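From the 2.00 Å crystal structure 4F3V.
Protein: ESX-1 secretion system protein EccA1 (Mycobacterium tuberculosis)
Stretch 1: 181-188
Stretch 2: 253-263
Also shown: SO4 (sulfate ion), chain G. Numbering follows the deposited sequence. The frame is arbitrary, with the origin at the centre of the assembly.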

# COMPACT_ATOMS: atom_id res chain seq x y z
N ALA A 181 -13.11 -12.16 2.28
CA ALA A 181 -13.99 -13.36 2.34
C ALA A 181 -13.37 -14.51 3.13
O ALA A 181 -14.01 -15.09 3.99
CB ALA A 181 -14.35 -13.84 0.96
N ALA A 182 -12.11 -14.81 2.85
CA ALA A 182 -11.38 -15.86 3.57
C ALA A 182 -11.32 -15.60 5.07
O ALA A 182 -11.57 -16.51 5.87
CB ALA A 182 -9.99 -16.01 2.99
N ASN A 183 -11.04 -14.36 5.45
CA ASN A 183 -10.96 -14.00 6.85
C ASN A 183 -12.31 -14.03 7.58
O ASN A 183 -12.36 -14.03 8.80
CB ASN A 183 -10.28 -12.63 7.00
CG ASN A 183 -8.76 -12.72 6.94
OD1 ASN A 183 -8.13 -13.12 7.90
ND2 ASN A 183 -8.18 -12.33 5.82
N LEU A 184 -13.40 -14.02 6.80
CA LEU A 184 -14.75 -14.17 7.32
C LEU A 184 -15.26 -15.63 7.18
O LEU A 184 -16.45 -15.90 7.36
CB LEU A 184 -15.70 -13.21 6.59
CG LEU A 184 -15.47 -11.71 6.83
CD1 LEU A 184 -16.17 -10.85 5.78
CD2 LEU A 184 -15.89 -11.31 8.25
N ALA A 185 -14.35 -16.56 6.87
CA ALA A 185 -14.68 -17.98 6.74
C ALA A 185 -15.63 -18.29 5.57
O ALA A 185 -16.29 -19.33 5.57
CB ALA A 185 -15.23 -18.53 8.06
N LEU A 186 -15.66 -17.39 4.59
CA LEU A 186 -16.43 -17.57 3.36
C LEU A 186 -15.49 -18.16 2.33
O LEU A 186 -15.11 -17.51 1.35
CB LEU A 186 -17.00 -16.23 2.90
CG LEU A 186 -17.90 -15.50 3.91
CD1 LEU A 186 -18.40 -14.18 3.34
CD2 LEU A 186 -19.07 -16.35 4.36
N PHE A 187 -15.11 -19.40 2.57
CA PHE A 187 -13.96 -19.99 1.92
C PHE A 187 -14.19 -20.30 0.44
O PHE A 187 -13.27 -20.14 -0.38
CB PHE A 187 -13.54 -21.26 2.68
CG PHE A 187 -13.03 -21.00 4.08
CD1 PHE A 187 -11.98 -20.11 4.29
CD2 PHE A 187 -13.60 -21.61 5.19
CE1 PHE A 187 -11.50 -19.85 5.56
CE2 PHE A 187 -13.13 -21.34 6.47
CZ PHE A 187 -12.06 -20.47 6.64
N THR A 188 -15.40 -20.75 0.09
CA THR A 188 -15.72 -21.02 -1.31
C THR A 188 -15.69 -19.74 -2.13
O THR A 188 -15.12 -19.71 -3.22
CB THR A 188 -17.09 -21.72 -1.47
OG1 THR A 188 -16.98 -23.04 -0.94
CG2 THR A 188 -17.49 -21.83 -2.94
S SO4 G . -17.45 -22.70 2.64
O1 SO4 G . -18.72 -23.44 2.78
O2 SO4 G . -16.39 -23.67 2.28
O3 SO4 G . -17.62 -21.65 1.60
O4 SO4 G . -17.12 -22.03 3.92
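Stretch 2 (253-263) RLKTTTAEQIA

A helix that ends leaves carbonyl groups without partners in its own turn, and a passing extended segment can use one of them as an anchor. Residues 253-263 of EccA1 illustrate the principle. The segment runs extended from R253 through T258 and then enters a helix at A259. L254 to T257 lie against the end of the helical stretch around A182 and the turn after it, and at the closest approach the two chains advance in the same general sense, with N183 CA 4.9 Å from T256 CA and L184 CA 5.1 Å from T257 CA. L254 points toward this turn: its CD2 lies 3.5 Å from A182 O and 4.3 Å from A182 CB, and it also meets the edge of the F187 ring, 4.4 Å from CE1. K255 points away, yet its carbonyl is tied back by a water that donates both to K255 O (2.8 Å) and to N183 OD1 (2.9 Å). T256 again points toward stretch 1, placing its CG2 3.4 Å from A182 O and 3.7 Å from F187 CZ. The anchor follows: T257 N donates to N183 O at 2.9 Å and a nearly linear 171°, while T257 O receives a CA-H contact from L184 CA at 3.3 Å. T258 then caps the new helix, its OG1 accepting from Q261 N at 3.0 Å. Here L184 CD2 reaches T258 CA at 3.7 Å and, one helical turn on, I262 CD1 at 4.1 Å.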

# COMPACT_ATOMS: atom_id res chain seq x y z
N ARG A 253 -3.75 -23.00 11.06
CA ARG A 253 -4.95 -22.53 10.36
C ARG A 253 -5.19 -21.05 10.54
O ARG A 253 -4.75 -20.46 11.52
CB ARG A 253 -6.20 -23.24 10.87
CG ARG A 253 -6.05 -24.73 10.89
CD ARG A 253 -7.37 -25.46 10.91
NE ARG A 253 -7.16 -26.83 10.43
CZ ARG A 253 -8.06 -27.55 9.77
NH1 ARG A 253 -9.25 -27.02 9.49
NH2 ARG A 253 -7.77 -28.78 9.36
N LEU A 254 -5.88 -20.48 9.56
CA LEU A 254 -6.35 -19.11 9.62
C LEU A 254 -7.39 -18.95 10.74
O LEU A 254 -8.34 -19.73 10.81
CB LEU A 254 -6.99 -18.76 8.27
CG LEU A 254 -7.47 -17.35 8.08
CD1 LEU A 254 -6.28 -16.41 8.23
CD2 LEU A 254 -8.21 -17.22 6.75
N LYS A 255 -7.21 -17.97 11.61
CA LYS A 255 -8.22 -17.67 12.63
C LYS A 255 -9.18 -16.71 11.98
O LYS A 255 -8.77 -15.67 11.50
CB LYS A 255 -7.58 -17.05 13.87
CG LYS A 255 -6.52 -17.96 14.48
CD LYS A 255 -6.02 -17.48 15.85
CE LYS A 255 -4.75 -18.22 16.25
NZ LYS A 255 -4.31 -17.81 17.61
N THR A 256 -10.45 -17.07 11.89
CA THR A 256 -11.40 -16.24 11.15
C THR A 256 -12.27 -15.45 12.10
O THR A 256 -12.29 -15.73 13.29
CB THR A 256 -12.26 -17.08 10.18
OG1 THR A 256 -12.92 -18.10 10.94
CG2 THR A 256 -11.40 -17.70 9.04
N THR A 257 -12.97 -14.45 11.57
CA THR A 257 -13.92 -13.67 12.33
C THR A 257 -15.25 -13.62 11.55
O THR A 257 -15.44 -14.35 10.56
CB THR A 257 -13.35 -12.26 12.65
OG1 THR A 257 -14.21 -11.55 13.56
CG2 THR A 257 -13.15 -11.44 11.38
N THR A 258 -16.17 -12.77 12.00
CA THR A 258 -17.50 -12.60 11.38
C THR A 258 -17.90 -11.13 11.44
O THR A 258 -17.31 -10.34 12.21
CB THR A 258 -18.56 -13.41 12.14
OG1 THR A 258 -18.76 -12.82 13.42
CG2 THR A 258 -18.14 -14.86 12.33
N ALA A 259 -18.91 -10.76 10.66
CA ALA A 259 -19.46 -9.41 10.68
C ALA A 259 -19.90 -9.02 12.10
O ALA A 259 -19.59 -7.92 12.59
CB ALA A 259 -20.63 -9.30 9.73
N GLU A 260 -20.59 -9.94 12.77
CA GLU A 260 -21.06 -9.71 14.13
C GLU A 260 -19.91 -9.47 15.11
O GLU A 260 -19.94 -8.55 15.93
CB GLU A 260 -21.94 -10.89 14.58
CG GLU A 260 -23.22 -11.01 13.75
CD GLU A 260 -23.06 -11.64 12.35
OE1 GLU A 260 -21.97 -12.13 11.94
OE2 GLU A 260 -24.08 -11.62 11.63
N GLN A 261 -18.87 -10.28 14.99
CA GLN A 261 -17.71 -10.14 15.87
C GLN A 261 -17.00 -8.80 15.64
O GLN A 261 -16.65 -8.10 16.59
CB GLN A 261 -16.78 -11.33 15.67
CG GLN A 261 -15.84 -11.56 16.83
CD GLN A 261 -15.01 -12.82 16.72
OE1 GLN A 261 -14.44 -13.12 15.67
NE2 GLN A 261 -14.88 -13.53 17.85
N ILE A 262 -16.80 -8.42 14.38
CA ILE A 262 -16.19 -7.11 14.07
C ILE A 262 -17.04 -5.96 14.66
O ILE A 262 -16.49 -5.03 15.27
CB ILE A 262 -16.03 -6.89 12.54
CG1 ILE A 262 -15.00 -7.90 11.96
CG2 ILE A 262 -15.64 -5.46 12.28
CD1 ILE A 262 -14.95 -7.92 10.43
N ALA A 263 -18.35 -6.03 14.50
CA ALA A 263 -19.24 -5.01 15.06
C ALA A 263 -19.21 -4.94 16.59
O ALA A 263 -19.50 -3.89 17.16
CB ALA A 263 -20.67 -5.22 14.56
O HOH W 1 -9.35 -13.11 10.55